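Local coordinates for protein Cfl (Pectobacterium brasiliense, PDB 7A9J) that is a coronafacic acid ligase of the ATP-dependent AMP-binding enzyme family, which probably activates carboxylic acids through an acyl-adenylate, at residues Leu54-Arg59 and Leu85-Tyr90; Thr62-Ala67 and Glu164-Gln169. The protein carries 1 engineered substitution. All blocks are in the same frame, centred on the assembly; numbering follows the deposited sequence.

Interaction 1: Leu54-Arg59 and Leu85-Tyr90; sequences LLLIQR and LIATYY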
# COMPACT_ATOMS: atom_id res chain seq x y z
N LEU A 54 6.60 25.15 3.06
CA LEU A 54 5.93 26.03 2.10
C LEU A 54 6.94 26.92 1.35
O LEU A 54 6.82 27.10 0.13
CB LEU A 54 4.86 26.88 2.79
CG LEU A 54 4.16 27.95 1.94
CD1 LEU A 54 3.33 27.29 0.78
CD2 LEU A 54 3.29 28.83 2.80
N LEU A 55 7.92 27.48 2.04
CA LEU A 55 8.90 28.31 1.34
C LEU A 55 9.65 27.51 0.30
O LEU A 55 9.84 27.99 -0.82
CB LEU A 55 9.89 28.95 2.31
CG LEU A 55 9.25 29.96 3.26
CD1 LEU A 55 10.39 30.66 3.94
CD2 LEU A 55 8.42 30.98 2.50
N LEU A 56 10.05 26.27 0.63
CA LEU A 56 10.75 25.40 -0.33
C LEU A 56 9.86 25.07 -1.54
O LEU A 56 10.30 25.15 -2.70
CB LEU A 56 11.17 24.10 0.36
CG LEU A 56 11.80 22.99 -0.50
CD1 LEU A 56 13.05 23.60 -1.17
CD2 LEU A 56 12.19 21.83 0.41
N ILE A 57 8.59 24.76 -1.27
CA ILE A 57 7.63 24.49 -2.34
C ILE A 57 7.53 25.68 -3.28
O ILE A 57 7.50 25.53 -4.51
CB ILE A 57 6.25 24.17 -1.74
CG1 ILE A 57 6.28 22.78 -1.15
CG2 ILE A 57 5.18 24.20 -2.86
CD1 ILE A 57 5.19 22.57 -0.08
N GLN A 58 7.45 26.87 -2.70
CA GLN A 58 7.36 28.08 -3.51
C GLN A 58 8.60 28.27 -4.38
O GLN A 58 8.46 28.64 -5.55
CB GLN A 58 7.11 29.32 -2.64
CG GLN A 58 5.70 29.24 -2.02
CD GLN A 58 5.44 30.41 -1.04
OE1 GLN A 58 6.36 31.10 -0.61
NE2 GLN A 58 4.20 30.59 -0.68
N ARG A 59 9.82 28.06 -3.81
CA ARG A 59 11.04 28.20 -4.60
C ARG A 59 11.07 27.18 -5.76
O ARG A 59 11.46 27.54 -6.90
CB ARG A 59 12.29 28.05 -3.72
CG ARG A 59 12.58 29.27 -2.84
CD ARG A 59 14.00 29.21 -2.28
NE ARG A 59 14.33 30.53 -1.73
CZ ARG A 59 15.37 31.27 -2.06
NH1 ARG A 59 15.52 32.45 -1.46
NH2 ARG A 59 16.27 30.86 -2.96
N LEU A 85 11.16 15.39 -2.07
CA LEU A 85 10.14 14.66 -2.81
C LEU A 85 8.77 15.24 -2.50
O LEU A 85 7.99 15.56 -3.42
CB LEU A 85 10.21 13.15 -2.47
CG LEU A 85 9.15 12.27 -3.16
CD1 LEU A 85 9.05 12.61 -4.67
CD2 LEU A 85 9.53 10.80 -2.95
N ILE A 86 8.45 15.42 -1.21
CA ILE A 86 7.11 15.93 -0.91
C ILE A 86 7.01 17.41 -1.32
O ILE A 86 5.95 17.85 -1.81
CB ILE A 86 6.77 15.69 0.58
CG1 ILE A 86 5.34 16.20 0.90
CG2 ILE A 86 7.86 16.32 1.48
CD1 ILE A 86 4.18 15.55 0.02
N ALA A 87 8.10 18.17 -1.22
CA ALA A 87 8.04 19.54 -1.70
C ALA A 87 7.77 19.59 -3.20
O ALA A 87 7.03 20.47 -3.68
CB ALA A 87 9.35 20.24 -1.33
N THR A 88 8.38 18.66 -3.96
CA THR A 88 8.21 18.66 -5.41
C THR A 88 6.79 18.28 -5.78
O THR A 88 6.22 18.89 -6.69
CB THR A 88 9.20 17.66 -6.04
OG1 THR A 88 10.54 18.17 -5.83
CG2 THR A 88 8.95 17.51 -7.54
N TYR A 89 6.20 17.28 -5.09
CA TYR A 89 4.78 17.01 -5.35
C TYR A 89 3.94 18.28 -5.18
O TYR A 89 3.12 18.60 -6.03
CB TYR A 89 4.22 15.94 -4.39
CG TYR A 89 4.75 14.58 -4.52
CD1 TYR A 89 5.16 14.06 -5.76
CD2 TYR A 89 4.80 13.76 -3.40
CE1 TYR A 89 5.58 12.72 -5.88
CE2 TYR A 89 5.25 12.44 -3.49
CZ TYR A 89 5.63 11.92 -4.73
OH TYR A 89 6.05 10.62 -4.86
N TYR A 90 4.14 19.00 -4.08
CA TYR A 90 3.32 20.18 -3.86
C TYR A 90 3.63 21.29 -4.86
O TYR A 90 2.72 22.07 -5.25
CB TYR A 90 3.56 20.71 -2.47
CG TYR A 90 2.71 19.98 -1.45
CD1 TYR A 90 1.30 20.06 -1.51
CD2 TYR A 90 3.30 19.31 -0.38
CE1 TYR A 90 0.50 19.45 -0.51
CE2 TYR A 90 2.52 18.71 0.61
CZ TYR A 90 1.12 18.80 0.53
OH TYR A 90 0.35 18.23 1.50

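Interaction 2: Thr62-Ala67 and Glu164-Gln169; sequences TGLKSA and EEIISQ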
# COMPACT_ATOMS: atom_id res chain seq x y z
N THR A 62 8.84 28.35 -8.48
CA THR A 62 9.42 29.41 -9.29
C THR A 62 10.49 28.86 -10.22
O THR A 62 10.57 29.29 -11.38
CB THR A 62 9.97 30.50 -8.37
OG1 THR A 62 8.87 31.12 -7.69
CG2 THR A 62 10.71 31.58 -9.18
N GLY A 63 11.31 27.91 -9.74
CA GLY A 63 12.34 27.34 -10.60
C GLY A 63 11.76 26.59 -11.79
O GLY A 63 12.25 26.75 -12.93
N LEU A 64 10.70 25.83 -11.56
CA LEU A 64 10.00 25.12 -12.64
C LEU A 64 9.49 26.11 -13.66
O LEU A 64 9.73 25.97 -14.87
CB LEU A 64 8.83 24.31 -12.07
CG LEU A 64 9.17 23.11 -11.21
CD1 LEU A 64 7.89 22.57 -10.57
CD2 LEU A 64 9.78 22.09 -12.20
N LYS A 65 8.79 27.15 -13.20
CA LYS A 65 8.24 28.10 -14.16
C LYS A 65 9.36 28.87 -14.85
O LYS A 65 9.26 29.15 -16.06
CB LYS A 65 7.23 29.02 -13.48
CG LYS A 65 5.95 28.22 -13.11
CD LYS A 65 4.65 29.06 -13.03
CE LYS A 65 4.39 29.60 -11.64
NZ LYS A 65 3.39 30.72 -11.68
N SER A 66 10.43 29.19 -14.12
CA SER A 66 11.54 29.90 -14.77
C SER A 66 12.22 29.06 -15.84
O SER A 66 12.80 29.61 -16.79
CB SER A 66 12.55 30.34 -13.73
OG SER A 66 12.01 31.44 -13.04
N ALA A 67 12.16 27.74 -15.69
CA ALA A 67 12.67 26.79 -16.66
C ALA A 67 11.63 26.42 -17.70
O ALA A 67 11.80 25.42 -18.40
CB ALA A 67 13.16 25.52 -15.96
N GLU A 164 19.93 22.17 -7.00
CA GLU A 164 20.07 23.52 -6.41
C GLU A 164 19.64 24.61 -7.37
O GLU A 164 19.22 25.70 -6.94
CB GLU A 164 21.49 23.74 -5.95
CG GLU A 164 21.88 22.69 -4.98
CD GLU A 164 21.92 23.14 -3.55
OE1 GLU A 164 22.98 22.92 -2.92
OE2 GLU A 164 20.92 23.70 -3.05
N GLU A 165 19.73 24.34 -8.68
CA GLU A 165 19.35 25.36 -9.64
C GLU A 165 17.85 25.66 -9.58
O GLU A 165 17.44 26.82 -9.78
CB GLU A 165 19.74 24.95 -11.05
CG GLU A 165 21.22 24.82 -11.28
CD GLU A 165 21.54 24.28 -12.68
OE1 GLU A 165 21.01 24.85 -13.67
OE2 GLU A 165 22.30 23.28 -12.77
N ILE A 166 17.04 24.65 -9.26
CA ILE A 166 15.60 24.85 -9.27
C ILE A 166 15.13 25.64 -8.06
O ILE A 166 13.98 26.10 -8.06
CB ILE A 166 14.87 23.48 -9.35
CG1 ILE A 166 13.54 23.59 -10.09
CG2 ILE A 166 14.56 22.91 -7.94
CD1 ILE A 166 12.89 22.21 -10.27
N ILE A 167 15.94 25.74 -7.00
CA ILE A 167 15.54 26.56 -5.85
C ILE A 167 16.42 27.80 -5.66
O ILE A 167 16.42 28.39 -4.59
CB ILE A 167 15.53 25.72 -4.56
CG1 ILE A 167 16.91 25.03 -4.39
CG2 ILE A 167 14.34 24.72 -4.59
CD1 ILE A 167 17.05 24.30 -3.08
N SER A 168 17.23 28.16 -6.65
CA SER A 168 18.17 29.26 -6.44
C SER A 168 17.47 30.62 -6.49
O SER A 168 17.98 31.57 -5.91
CB SER A 168 19.31 29.16 -7.44
OG SER A 168 18.81 29.32 -8.76
N GLN A 169 16.30 30.72 -7.13
CA GLN A 169 15.73 32.06 -7.20
C GLN A 169 14.63 32.23 -6.16
O GLN A 169 13.85 31.31 -5.93
CB GLN A 169 15.15 32.36 -8.58
CG GLN A 169 16.21 32.48 -9.66
CD GLN A 169 17.22 33.63 -9.39
OE1 GLN A 169 18.36 33.39 -8.98
NE2 GLN A 169 16.80 34.88 -9.64

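Interaction 1: Leu54-Arg59 and Leu85-Tyr90
Ile57 reaches from helix 50-66 onto two residues of helix 83-95: Ala87, at its carbonyl O and methyl, and Tyr90, at CB and the near end of the ring. Most of the contact hangs on this one branched chain. Its CG1 lies beside the backbone N with CD1 extended beyond it (chi1 -75°, chi2 158°), which carries the methyl end across to the second helix although the side chain does not start out pointing there. CD1 comes to 3.4 Å from Tyr90 CB, a tight approach, and meets the phenol ring obliquely near CG and CD2. The other branch, CG2, lies 3.9 Å from the same Tyr90 CB, so both branches press on the same side of that atom, while the phenol end leads away from segment 54-59. Ile57 CG1 also rests 3.5 Å from Ala87 O, a plain van der Waals contact with the backbone.

Ala87 directs its methyl toward helix 50-66. Leu56 comes down on it with one branch, CD2 standing 3.7 Å from Ala87 CB, and Ile57 CG1 touches the same methyl at 4.0 Å. With so small a residue at the crossing, the CA atoms of Ile57 and Ala87 come within 5.0 Å, and the segment axes pass at 8.4 Å with a crossing angle of -59°. No hydrogen bond links the segments. Phe28 touches both Ile57 and Tyr90. The arrangement is typical of two crossing helices packed through a small residue; helix 83-95 in turn lies by Thr88 and Tyr89 on strand 74-78 of the five-stranded parallel sheet, in the part of the chain assigned to the AMP-binding family.

Interaction 2: Thr62-Ala67 and Glu164-Gln169
The C-terminal turns of helix 50-66 pack against the short, weakly bonded helix 163-166, which follows the edge strand 160-162 of the five-stranded parallel sheet. Gly63 faces Ile166, and their CA atoms are only 4.3 Å apart. With no side chain on the glycine, its backbone lies directly against segment 164-169: Gly63 CA approaches Ile166 O at 3.3 Å in a CA-H...O contact, with an angle of 151° at the hydrogen.

Beside this backbone contact, the side chain of Ile166 reaches over the helix. Its CG1 lies 3.9 Å from Leu64 N, and CD1, at the end of an extended chain (chi2 175°), meets Leu64 CD2 at 3.7 Å. With CG beside its own backbone N (chi1 -69°), Leu64 presents CG and CD2 to Ile166 CD1, the two side chains crossing at a slant. Trp147 of strand 145-148 packs on both.

Within the helix end, Thr62 O accepts two bonds from Ser66, one from the backbone N and one from OG at 3.1 Å. They arrive from opposite faces of the carbonyl plane. No hydrogen bond crosses between the segments, but Thr62 OG1 takes one from Asp172 N, tying helix 50-66 to the loop that continues from segment 164-169. The arrangement is typical of close helix packing through a glycine, with a CA-H...O contact, here between the end of helix 50-66 and the short helix after edge strand 160-162.

Overall arrangement
Helix 50-66 is common to both contacts. From the N terminus the chain runs through it, offering first 54-59 and then 62-67, and passes along strand 74-78 into helix 83-95, where interaction 1 closes a short loop of 25 residues. It then builds the rest of the five-stranded parallel sheet before 164-169 returns to the end of helix 50-66, closing the 96-residue loop of interaction 2. The segments alternate along the sequence, so the two loops cross. The centres of the two interactions lie about 11 Å apart, and Arg59 of interaction 1 joins them by a probable hydrogen bond from NH2 to Ile167 O of interaction 2. Helix 50-66 thus ties helix 83-95 to the segment beyond edge strand 160-162.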